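Local coordinates for prenyltransference for protein (Lavandula lanata, PDB 5HC7), which probably catalyses the condensation of isoprenyl diphosphates such as dimethylallyl diphosphate, as a member of the cis-prenyltransferase (undecaprenyl diphosphate synthase) family, at residues 15-20 and 186-191; 45-50 and 223-228; 60-65 and 134-139; 140-145 and 201-206. All coordinates share one frame; numbering follows the deposited sequence.

Interactions 1 and 3 lie in the same parallel sheet, their centres 9 Å apart, because strands 15-19 and 59-65 are neighbours; H15 NE2 meets T61 OG1 at 2.9 Å between them. Interaction 2 packs two helices outside that sheet, with I48 on I18 and I49 on L60 and F136. Interaction 4, about 22 Å from interaction 2 between centres, lies across the chain's centre from it and ties the loop 201-206 to the start of helix 144-160. The substrate analogue DST touches interactions 1, 3 and 4: I20 and W63 line its prenyl tail, and S201 holds its diphosphate. W63 also links interactions 3 and 4, its NE1 lying 2.9 Å from Y142 O.

Interaction 1: residues 15-20 and 186-191; sequences HVAIII and PSPDLL. With DST (dimethylallyl S-thiolodiphosphate), chain C.
Strands 15-19 and 190-194 run parallel, V16 paired with L190 and A17 with L191, and A17 N donates to L190 O at 3.0 Å. Just ahead of that pairing H15 and D189 are joined twice: H15 N gives its hydrogen to D189 OD2 at 2.8 Å, on the lone pair turned away from the other carboxylate oxygen, and D189 N donates back to H15 O. A weak bond from L190 N ends on the same H15 O. This is the inner part of the parallel sheet of the cis-prenyltransferase fold, with strand 59-65 on the far side of strand 15-19. The ring of H15, its CG anti to the backbone N (chi1 -178°), lies alongside P188, whose CG makes a CH-pi contact over the ring face, 4.1 Å from the centroid. P186 O lies at the ring edge, 3.5 Å from H15 CE1. Outside the two segments NE2 bonds T61 OG1 and ND1 weakly bonds F185 O, which fixes the ring's rotation. A17 CB touches P188 CG at 4.0 Å and L191 CD1 at 3.9 Å, and the same L191 methyl touches I19 CG1. Further along, I20 O comes to 3.2 Å from DST C13, a prenyl methyl.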
# COMPACT_ATOMS: atom_id res chain seq x y z
N HIS A 15 3.22 -1.28 16.20
CA HIS A 15 1.86 -1.46 15.64
C HIS A 15 1.78 -2.67 14.76
O HIS A 15 2.53 -2.82 13.78
CB HIS A 15 1.48 -0.16 14.89
CG HIS A 15 0.11 -0.15 14.30
ND1 HIS A 15 -0.34 0.91 13.52
CD2 HIS A 15 -0.88 -1.08 14.30
CE1 HIS A 15 -1.56 0.65 13.09
NE2 HIS A 15 -1.92 -0.55 13.54
N VAL A 16 0.83 -3.54 15.08
CA VAL A 16 0.54 -4.71 14.22
C VAL A 16 -0.90 -4.57 13.74
O VAL A 16 -1.77 -4.28 14.55
CB VAL A 16 0.78 -6.05 14.97
CG1 VAL A 16 0.39 -7.27 14.13
CG2 VAL A 16 2.22 -6.16 15.43
N ALA A 17 -1.13 -4.77 12.41
CA ALA A 17 -2.45 -4.74 11.82
C ALA A 17 -2.77 -6.05 11.12
O ALA A 17 -1.90 -6.66 10.52
CB ALA A 17 -2.58 -3.57 10.87
N ILE A 18 -4.04 -6.46 11.19
CA ILE A 18 -4.45 -7.74 10.66
C ILE A 18 -5.63 -7.60 9.73
O ILE A 18 -6.65 -7.03 10.10
CB ILE A 18 -4.86 -8.72 11.76
CG1 ILE A 18 -3.73 -8.94 12.74
CG2 ILE A 18 -5.25 -10.07 11.16
CD1 ILE A 18 -4.10 -9.85 13.88
N ILE A 19 -5.46 -8.10 8.50
CA ILE A 19 -6.56 -8.31 7.60
C ILE A 19 -7.08 -9.72 7.78
O ILE A 19 -6.40 -10.69 7.50
CB ILE A 19 -6.13 -8.09 6.11
CG1 ILE A 19 -5.55 -6.68 5.93
CG2 ILE A 19 -7.28 -8.33 5.18
CD1 ILE A 19 -4.96 -6.36 4.56
N ILE A 20 -8.34 -9.83 8.21
CA ILE A 20 -8.97 -11.12 8.40
C ILE A 20 -9.62 -11.49 7.05
O ILE A 20 -9.97 -10.61 6.25
CB ILE A 20 -9.91 -11.06 9.63
CG1 ILE A 20 -11.08 -10.12 9.36
CG2 ILE A 20 -9.11 -10.58 10.87
CD1 ILE A 20 -12.09 -9.96 10.47
N PRO A 186 0.66 5.37 13.84
CA PRO A 186 -0.39 5.18 12.78
C PRO A 186 0.01 4.16 11.72
O PRO A 186 -0.79 3.43 11.11
CB PRO A 186 -0.53 6.58 12.19
CG PRO A 186 0.81 7.28 12.41
CD PRO A 186 1.23 6.74 13.78
N SER A 187 1.30 4.08 11.54
CA SER A 187 1.83 3.28 10.50
C SER A 187 2.20 1.86 11.12
O SER A 187 3.02 1.72 12.00
CB SER A 187 2.95 4.16 9.88
OG SER A 187 3.80 3.30 9.26
N PRO A 188 1.54 0.78 10.66
CA PRO A 188 1.90 -0.52 11.17
C PRO A 188 3.32 -0.87 10.83
O PRO A 188 3.78 -0.57 9.71
CB PRO A 188 0.99 -1.49 10.43
CG PRO A 188 -0.05 -0.67 9.82
CD PRO A 188 0.43 0.73 9.70
N ASP A 189 4.00 -1.53 11.78
CA ASP A 189 5.33 -2.09 11.52
C ASP A 189 5.20 -3.43 10.75
O ASP A 189 6.03 -3.78 9.89
CB ASP A 189 6.01 -2.28 12.86
CG ASP A 189 6.16 -0.97 13.58
OD1 ASP A 189 7.04 -0.26 13.05
OD2 ASP A 189 5.38 -0.63 14.52
N LEU A 190 4.10 -4.11 11.05
CA LEU A 190 3.79 -5.47 10.57
C LEU A 190 2.30 -5.57 10.20
O LEU A 190 1.46 -5.20 10.98
CB LEU A 190 4.13 -6.52 11.62
CG LEU A 190 3.71 -7.97 11.31
CD1 LEU A 190 4.42 -8.48 10.08
CD2 LEU A 190 4.03 -8.83 12.52
N LEU A 191 2.01 -6.00 8.97
CA LEU A 191 0.67 -6.19 8.45
C LEU A 191 0.52 -7.66 8.13
O LEU A 191 1.27 -8.22 7.37
CB LEU A 191 0.50 -5.42 7.19
CG LEU A 191 -0.86 -5.74 6.53
CD1 LEU A 191 -2.00 -5.19 7.36
CD2 LEU A 191 -0.93 -5.13 5.17
O4 DST C . -10.22 -10.43 -0.99
P1 DST C . -10.95 -9.12 -1.43
O6 DST C . -12.21 -9.30 -2.18
O5 DST C . -9.93 -8.07 -2.32
O2 DST C . -11.47 -8.44 -0.06
P3 DST C . -12.19 -9.15 1.27
O8 DST C . -13.55 -8.22 1.56
O7 DST C . -12.48 -10.63 1.25
S9 DST C . -10.89 -8.49 2.79
C10 DST C . -12.24 -7.28 3.20
C11 DST C . -11.79 -6.55 4.37
C12 DST C . -12.24 -7.25 5.65
C13 DST C . -11.00 -7.64 6.51
C14 DST C . -13.09 -6.28 6.44

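Interaction 2: residues 45-50 and 223-228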
# COMPACT_ATOMS: atom_id res chain seq x y z
N TRP A 45 -10.57 -13.36 18.19
CA TRP A 45 -9.95 -12.05 18.39
C TRP A 45 -9.43 -11.83 19.80
O TRP A 45 -8.36 -11.20 20.01
CB TRP A 45 -10.90 -10.93 18.04
CG TRP A 45 -11.32 -10.86 16.59
CD1 TRP A 45 -10.90 -11.68 15.56
CD2 TRP A 45 -12.22 -9.93 16.03
NE1 TRP A 45 -11.50 -11.27 14.37
CE2 TRP A 45 -12.35 -10.23 14.66
CE3 TRP A 45 -13.01 -8.91 16.56
CZ2 TRP A 45 -13.18 -9.51 13.81
CZ3 TRP A 45 -13.84 -8.18 15.73
CH2 TRP A 45 -13.90 -8.47 14.35
N LYS A 46 -10.22 -12.26 20.80
CA LYS A 46 -9.87 -11.88 22.15
C LYS A 46 -8.50 -12.51 22.51
O LYS A 46 -7.71 -11.89 23.23
CB LYS A 46 -10.98 -12.25 23.16
CG LYS A 46 -11.24 -13.74 23.22
CD LYS A 46 -12.29 -14.15 24.26
CE LYS A 46 -12.60 -15.66 24.15
NZ LYS A 46 -13.22 -16.01 22.84
N HIS A 47 -8.21 -13.71 22.01
CA HIS A 47 -6.95 -14.35 22.37
C HIS A 47 -5.79 -13.70 21.64
O HIS A 47 -4.67 -13.63 22.15
CB HIS A 47 -6.97 -15.79 21.97
CG HIS A 47 -8.09 -16.57 22.54
ND1 HIS A 47 -8.31 -16.66 23.90
CD2 HIS A 47 -9.06 -17.32 21.94
CE1 HIS A 47 -9.36 -17.44 24.11
NE2 HIS A 47 -9.83 -17.84 22.94
N ILE A 48 -6.07 -13.30 20.40
CA ILE A 48 -5.08 -12.57 19.61
C ILE A 48 -4.75 -11.30 20.33
O ILE A 48 -3.62 -10.96 20.44
CB ILE A 48 -5.56 -12.19 18.19
CG1 ILE A 48 -5.99 -13.40 17.32
CG2 ILE A 48 -4.50 -11.38 17.46
CD1 ILE A 48 -5.36 -14.68 17.71
N ILE A 49 -5.77 -10.56 20.77
CA ILE A 49 -5.54 -9.31 21.43
C ILE A 49 -4.70 -9.51 22.74
O ILE A 49 -3.74 -8.75 23.05
CB ILE A 49 -6.88 -8.64 21.71
CG1 ILE A 49 -7.48 -8.12 20.41
CG2 ILE A 49 -6.71 -7.42 22.61
CD1 ILE A 49 -8.98 -7.86 20.47
N SER A 50 -5.07 -10.53 23.50
CA SER A 50 -4.40 -10.78 24.78
C SER A 50 -2.98 -11.13 24.54
O SER A 50 -2.07 -10.72 25.29
CB SER A 50 -4.97 -12.04 25.43
OG SER A 50 -6.20 -11.76 25.88
N PHE A 223 -7.07 -19.16 12.72
CA PHE A 223 -5.92 -18.28 13.05
C PHE A 223 -5.92 -18.02 14.56
O PHE A 223 -6.80 -17.35 15.10
CB PHE A 223 -6.01 -16.94 12.30
CG PHE A 223 -4.82 -16.06 12.47
CD1 PHE A 223 -4.60 -15.40 13.66
CD2 PHE A 223 -3.91 -15.87 11.41
CE1 PHE A 223 -3.50 -14.54 13.80
CE2 PHE A 223 -2.82 -15.07 11.56
CZ PHE A 223 -2.62 -14.39 12.76
N GLY A 224 -4.85 -18.48 15.24
CA GLY A 224 -4.71 -18.32 16.69
C GLY A 224 -3.49 -17.56 17.12
O GLY A 224 -2.75 -16.99 16.31
N GLU A 225 -3.24 -17.66 18.41
CA GLU A 225 -2.07 -17.05 19.04
C GLU A 225 -0.74 -17.46 18.43
O GLU A 225 0.14 -16.63 18.28
CB GLU A 225 -2.08 -17.36 20.54
CG GLU A 225 -3.27 -16.74 21.23
CD GLU A 225 -3.18 -16.94 22.74
OE1 GLU A 225 -4.14 -17.53 23.26
OE2 GLU A 225 -2.17 -16.50 23.37
N ALA A 226 -0.62 -18.75 18.06
CA ALA A 226 0.58 -19.29 17.45
C ALA A 226 0.85 -18.61 16.10
O ALA A 226 2.01 -18.39 15.74
CB ALA A 226 0.42 -20.81 17.24
N ASP A 227 -0.22 -18.31 15.36
CA ASP A 227 -0.12 -17.63 14.07
C ASP A 227 0.36 -16.22 14.22
O ASP A 227 1.16 -15.78 13.42
CB ASP A 227 -1.45 -17.75 13.31
CG ASP A 227 -1.85 -19.20 13.13
OD1 ASP A 227 -1.11 -19.91 12.42
OD2 ASP A 227 -2.83 -19.67 13.72
N LEU A 228 -0.06 -15.53 15.26
CA LEU A 228 0.55 -14.25 15.60
C LEU A 228 2.03 -14.36 15.96
O LEU A 228 2.87 -13.57 15.50
CB LEU A 228 -0.24 -13.57 16.72
CG LEU A 228 0.34 -12.22 17.19
CD1 LEU A 228 0.38 -11.29 16.03
CD2 LEU A 228 -0.41 -11.60 18.37
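The bond from G224 N to D227 OD2, 2.8 Å long and almost straight at 175°, secures the start of helix 225-237 exactly where the CD1 methyl of I48 rests on it. D227 accepts through its anti lone pair and makes the N3-to-N-cap bond of a capping box, without the return bond, since G224 at the N-cap has no side chain. D227 OD1 also has a salt bridge to K218. I48 CD1 lies 3.5 Å from G224 C and meets the ring of F223 at its edge, 4.2 Å from F223 CD1. To get there the I48 chain takes a chi2 of -25°, well away from a staggered value. Its other branch, CG2, packs against L228 CD2 at 4.2 Å. E225 reaches across with an extended chain: its CG lies 3.5 Å from H47 O, and its OE1 3.6 Å from H47 CB. The two side chains cross at about a right angle, carboxylate and imidazole planes only 14° apart. E225 OE2 goes on to a salt bridge with R51, so an alanine here would probably leave R51 without this carboxylate and take away the cover over H47 CB and O. The whole is helix-on-helix packing in the cis-prenyltransferase fold, where helices 34-54 and 225-237 together cover the sheet face that carries V16, I18 and L190.

Interaction 3: residues 60-65 and 134-139; sequences LTIWAL and MHFILA. With DST (dimethylallyl S-thiolodiphosphate), chain C.
In the parallel sheet of the cis-prenyltransferase fold, residues 60-63 pair in register with residues 136-139, and the ladder ends beside the prenyl tail of DST. The backbone bonds run alternately: I137 N to L60 O at 2.8 Å, I62 N to I137 O, A139 N to I62 O. At the end A139 O is gripped by A64 N at 2.9 Å and weakly by L65 N. L60, I62, F136 and L138 share one face, which helix 34-54 covers through W45 and I49. There the F136 ring presents CD1 at its edge to L60 O, 3.3 Å away, while its CE1 meets I62 CD1 at 3.7 Å, the two side chains crossing. L138 CD1 packs on A64 CB at 3.6 Å. The other face carries T61, I137, W63 and A139. T61 and I137 stand side by side, their CG2 methyls 4.0 Å apart. With CG anti to its backbone N (chi1 -169°), W63 brings indole CD1 to 3.8 Å from A139 CB, and A139 O sits at the ring edge. Two neighbours outside the pair hold this indole, Y142 O accepting from NE1 and the F203 ring stacking on it. A face of W63 lines the prenyl pocket, where DST C11, offset toward the rim, comes within 3.2 Å of CZ3.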
# COMPACT_ATOMS: atom_id res chain seq x y z
N LEU A 60 -2.57 -2.96 18.36
CA LEU A 60 -3.15 -3.93 17.42
C LEU A 60 -4.41 -3.39 16.79
O LEU A 60 -5.38 -2.97 17.50
CB LEU A 60 -3.57 -5.19 18.14
CG LEU A 60 -4.00 -6.40 17.30
CD1 LEU A 60 -2.76 -7.05 16.72
CD2 LEU A 60 -4.72 -7.38 18.20
N THR A 61 -4.41 -3.46 15.45
CA THR A 61 -5.56 -3.10 14.64
C THR A 61 -6.10 -4.36 13.97
O THR A 61 -5.31 -5.09 13.35
CB THR A 61 -5.22 -2.08 13.56
OG1 THR A 61 -4.69 -0.90 14.16
CG2 THR A 61 -6.51 -1.71 12.73
N ILE A 62 -7.40 -4.64 14.15
CA ILE A 62 -8.08 -5.66 13.41
C ILE A 62 -9.07 -5.00 12.47
O ILE A 62 -9.91 -4.16 12.87
CB ILE A 62 -8.81 -6.63 14.31
CG1 ILE A 62 -7.79 -7.39 15.20
CG2 ILE A 62 -9.64 -7.61 13.48
CD1 ILE A 62 -8.46 -8.28 16.26
N TRP A 63 -8.95 -5.35 11.19
CA TRP A 63 -9.84 -4.79 10.16
C TRP A 63 -10.98 -5.74 10.03
O TRP A 63 -10.79 -6.85 9.55
CB TRP A 63 -9.15 -4.67 8.81
CG TRP A 63 -9.87 -3.89 7.75
CD1 TRP A 63 -10.71 -2.77 7.89
CD2 TRP A 63 -9.71 -4.09 6.37
NE1 TRP A 63 -11.05 -2.29 6.67
CE2 TRP A 63 -10.45 -3.06 5.71
CE3 TRP A 63 -8.98 -4.99 5.61
CZ2 TRP A 63 -10.49 -2.96 4.33
CZ3 TRP A 63 -9.08 -4.92 4.25
CH2 TRP A 63 -9.81 -3.89 3.62
N ALA A 64 -12.17 -5.22 10.37
CA ALA A 64 -13.42 -5.98 10.50
C ALA A 64 -14.36 -5.72 9.34
O ALA A 64 -15.16 -6.55 9.00
CB ALA A 64 -14.11 -5.57 11.77
N LEU A 65 -14.30 -4.56 8.72
CA LEU A 65 -15.27 -4.28 7.68
C LEU A 65 -14.80 -3.16 6.78
O LEU A 65 -14.49 -2.07 7.28
CB LEU A 65 -16.62 -3.86 8.34
CG LEU A 65 -17.77 -3.99 7.34
CD1 LEU A 65 -18.23 -5.45 7.24
CD2 LEU A 65 -18.94 -3.10 7.73
N MET A 134 -2.35 -1.85 26.20
CA MET A 134 -2.19 -1.83 24.77
C MET A 134 -3.43 -1.20 24.15
O MET A 134 -4.55 -1.47 24.57
CB MET A 134 -2.02 -3.27 24.23
CG MET A 134 -1.84 -3.34 22.67
SD MET A 134 -1.73 -5.06 22.21
CE MET A 134 -3.47 -5.45 22.06
N HIS A 135 -3.22 -0.39 23.13
CA HIS A 135 -4.33 0.13 22.28
C HIS A 135 -4.76 -0.99 21.28
O HIS A 135 -3.92 -1.68 20.69
CB HIS A 135 -3.79 1.37 21.58
CG HIS A 135 -4.82 2.33 21.07
ND1 HIS A 135 -4.45 3.53 20.50
CD2 HIS A 135 -6.17 2.32 21.08
CE1 HIS A 135 -5.53 4.19 20.12
NE2 HIS A 135 -6.59 3.49 20.49
N PHE A 136 -6.08 -1.19 21.16
CA PHE A 136 -6.76 -2.09 20.24
C PHE A 136 -7.72 -1.24 19.42
O PHE A 136 -8.59 -0.59 20.00
CB PHE A 136 -7.55 -3.16 20.98
CG PHE A 136 -8.51 -3.90 20.09
CD1 PHE A 136 -8.11 -4.36 18.83
CD2 PHE A 136 -9.82 -4.15 20.49
CE1 PHE A 136 -9.00 -5.00 17.98
CE2 PHE A 136 -10.70 -4.84 19.65
CZ PHE A 136 -10.29 -5.27 18.39
N ILE A 137 -7.44 -1.13 18.10
CA ILE A 137 -8.30 -0.45 17.18
C ILE A 137 -9.07 -1.47 16.35
O ILE A 137 -8.48 -2.43 15.79
CB ILE A 137 -7.52 0.48 16.27
CG1 ILE A 137 -7.09 1.72 17.04
CG2 ILE A 137 -8.36 0.93 15.09
CD1 ILE A 137 -6.06 2.57 16.33
N LEU A 138 -10.38 -1.29 16.30
CA LEU A 138 -11.22 -2.08 15.44
C LEU A 138 -11.54 -1.16 14.32
O LEU A 138 -12.18 -0.11 14.52
CB LEU A 138 -12.50 -2.51 16.15
CG LEU A 138 -13.39 -3.43 15.30
CD1 LEU A 138 -12.76 -4.78 14.98
CD2 LEU A 138 -14.72 -3.60 15.99
N ALA A 139 -11.10 -1.53 13.15
CA ALA A 139 -11.35 -0.74 11.95
C ALA A 139 -12.58 -1.31 11.25
O ALA A 139 -12.58 -2.42 10.73
CB ALA A 139 -10.14 -0.74 11.01
O4 DST C . -10.22 -10.43 -0.99
P1 DST C . -10.95 -9.12 -1.43
O6 DST C . -12.21 -9.30 -2.18
O5 DST C . -9.93 -8.07 -2.32
O2 DST C . -11.47 -8.44 -0.06
P3 DST C . -12.19 -9.15 1.27
O8 DST C . -13.55 -8.22 1.56
O7 DST C . -12.48 -10.63 1.25
S9 DST C . -10.89 -8.49 2.79
C10 DST C . -12.24 -7.28 3.20
C11 DST C . -11.79 -6.55 4.37
C12 DST C . -12.24 -7.25 5.65
C13 DST C . -11.00 -7.64 6.51
C14 DST C . -13.09 -6.28 6.44

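Interaction 4: residues 140-145 and 201-206; sequences VAYGGR and SNFFLW. With DST (dimethylallyl S-thiolodiphosphate), chain C.
A chi1 of -169° swings the amide of N202 away from its backbone N and to the first turn of helix 144-160, where OD1 accepts from R145 N at 3.0 Å, in the carbonyl plane and on a lone pair. The N202 backbone, in a left-handed conformation (phi 67°), turns its O to G144 N at 2.9 Å, that donor standing well above the carbonyl plane. Two N-H groups at the helix start are taken by one residue, next to the N-cap G143. An alanine in place of N202 would probably leave R145 N without its acceptor, and E146 and Q68, both bonded to ND2, would lose a partner. Segment 201-206 belongs to the cis-prenyltransferase signature around R-L-S-N-F, and S201 OG donates to DST O5 at 2.6 Å. The Y142 side chain runs across those of F203 and F204; its ring and that of F204 meet obliquely, planes 70° apart. Y142 OH, bonded to D147, lies in plane at the edge of F204, 3.2 Å from CD1, and Y142 CD2 is 4.0 Å from F203 CD1. L205 CD1 rests on R145 CG at 3.7 Å. Within the chain, a water donates to G144 O and accepts from W206 N at 3.0 Å. R145 NE donates to W206 O of the second subunit, whose indole takes a cation-pi contact, and NH1 salt-bridges E171 of that subunit.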
# COMPACT_ATOMS: atom_id res chain seq x y z
N VAL A 140 -13.63 -0.51 11.24
CA VAL A 140 -14.94 -1.00 10.82
C VAL A 140 -15.58 0.09 9.91
O VAL A 140 -15.56 1.27 10.24
CB VAL A 140 -15.74 -1.43 12.07
CG1 VAL A 140 -15.89 -0.27 13.05
CG2 VAL A 140 -17.08 -1.95 11.66
N ALA A 141 -15.98 -0.31 8.69
CA ALA A 141 -16.36 0.63 7.65
C ALA A 141 -15.19 1.57 7.38
O ALA A 141 -15.36 2.78 7.21
CB ALA A 141 -17.66 1.40 8.01
N TYR A 142 -14.00 0.98 7.39
CA TYR A 142 -12.74 1.70 7.15
C TYR A 142 -12.15 1.29 5.79
O TYR A 142 -12.06 0.10 5.47
CB TYR A 142 -11.67 1.45 8.27
CG TYR A 142 -10.38 2.11 7.87
CD1 TYR A 142 -10.17 3.47 8.17
CD2 TYR A 142 -9.42 1.42 7.12
CE1 TYR A 142 -9.04 4.10 7.74
CE2 TYR A 142 -8.28 2.05 6.67
CZ TYR A 142 -8.08 3.39 7.00
OH TYR A 142 -6.99 4.06 6.50
N GLY A 143 -11.78 2.27 5.01
CA GLY A 143 -11.12 2.06 3.74
C GLY A 143 -10.00 3.09 3.57
O GLY A 143 -10.15 4.25 3.92
N GLY A 144 -8.88 2.67 3.00
CA GLY A 144 -7.72 3.54 2.92
C GLY A 144 -7.86 4.72 2.01
O GLY A 144 -7.38 5.80 2.35
N ARG A 145 -8.51 4.52 0.84
CA ARG A 145 -8.79 5.64 -0.06
C ARG A 145 -9.73 6.63 0.60
O ARG A 145 -9.53 7.84 0.52
CB ARG A 145 -9.50 5.11 -1.32
CG ARG A 145 -8.61 4.34 -2.27
CD ARG A 145 -7.95 5.25 -3.20
NE ARG A 145 -7.05 4.61 -4.19
CZ ARG A 145 -7.38 4.36 -5.45
NH1 ARG A 145 -8.62 4.60 -5.86
NH2 ARG A 145 -6.50 3.85 -6.31
N SER A 201 -6.66 -4.79 -0.55
CA SER A 201 -8.11 -4.74 -0.60
C SER A 201 -8.68 -3.45 -0.03
O SER A 201 -9.76 -3.44 0.53
CB SER A 201 -8.79 -5.97 0.08
OG SER A 201 -8.37 -7.20 -0.48
N ASN A 202 -7.96 -2.34 -0.22
CA ASN A 202 -8.40 -1.03 0.22
C ASN A 202 -8.43 -0.91 1.74
O ASN A 202 -9.25 -0.16 2.35
CB ASN A 202 -9.72 -0.56 -0.42
CG ASN A 202 -10.01 0.94 -0.15
OD1 ASN A 202 -9.10 1.75 -0.12
ND2 ASN A 202 -11.28 1.28 0.08
N PHE A 203 -7.46 -1.56 2.36
CA PHE A 203 -7.15 -1.25 3.78
C PHE A 203 -6.30 0.02 3.83
O PHE A 203 -6.30 0.80 2.90
CB PHE A 203 -6.48 -2.50 4.39
CG PHE A 203 -6.29 -2.47 5.90
CD1 PHE A 203 -7.18 -1.82 6.74
CD2 PHE A 203 -5.18 -3.09 6.47
CE1 PHE A 203 -7.00 -1.78 8.11
CE2 PHE A 203 -4.98 -3.05 7.85
CZ PHE A 203 -5.92 -2.42 8.67
N PHE A 204 -5.51 0.24 4.90
CA PHE A 204 -4.54 1.31 4.90
C PHE A 204 -3.78 1.40 3.61
O PHE A 204 -3.29 0.39 3.08
CB PHE A 204 -3.47 1.05 5.95
CG PHE A 204 -3.96 1.06 7.37
CD1 PHE A 204 -4.92 1.99 7.80
CD2 PHE A 204 -3.45 0.19 8.29
CE1 PHE A 204 -5.38 2.02 9.12
CE2 PHE A 204 -3.88 0.22 9.69
CZ PHE A 204 -4.83 1.17 10.10
N LEU A 205 -3.52 2.63 3.18
CA LEU A 205 -2.66 2.89 2.09
C LEU A 205 -1.57 3.86 2.53
O LEU A 205 -0.35 3.54 2.49
CB LEU A 205 -3.50 3.43 0.90
CG LEU A 205 -4.61 2.55 0.30
CD1 LEU A 205 -5.45 3.30 -0.73
CD2 LEU A 205 -4.03 1.29 -0.34
N TRP A 206 -1.98 5.08 2.92
CA TRP A 206 -1.02 6.09 3.41
C TRP A 206 -0.12 5.47 4.50
O TRP A 206 1.07 5.76 4.56
CB TRP A 206 -1.78 7.28 4.01
CG TRP A 206 -0.88 8.19 4.78
CD1 TRP A 206 -0.48 8.05 6.08
CD2 TRP A 206 -0.26 9.39 4.29
NE1 TRP A 206 0.38 9.10 6.42
CE2 TRP A 206 0.55 9.90 5.33
CE3 TRP A 206 -0.26 10.07 3.05
CZ2 TRP A 206 1.26 11.09 5.21
CZ3 TRP A 206 0.54 11.23 2.90
CH2 TRP A 206 1.26 11.72 3.98
O4 DST C . -10.22 -10.43 -0.99
P1 DST C . -10.95 -9.12 -1.43
O6 DST C . -12.21 -9.30 -2.18
O5 DST C . -9.93 -8.07 -2.32
O2 DST C . -11.47 -8.44 -0.06
P3 DST C . -12.19 -9.15 1.27
O8 DST C . -13.55 -8.22 1.56
O7 DST C . -12.48 -10.63 1.25
S9 DST C . -10.89 -8.49 2.79
C10 DST C . -12.24 -7.28 3.20
C11 DST C . -11.79 -6.55 4.37
C12 DST C . -12.24 -7.25 5.65
C13 DST C . -11.00 -7.64 6.51
C14 DST C . -13.09 -6.28 6.44
O HOH W 1 -4.82 5.38 3.83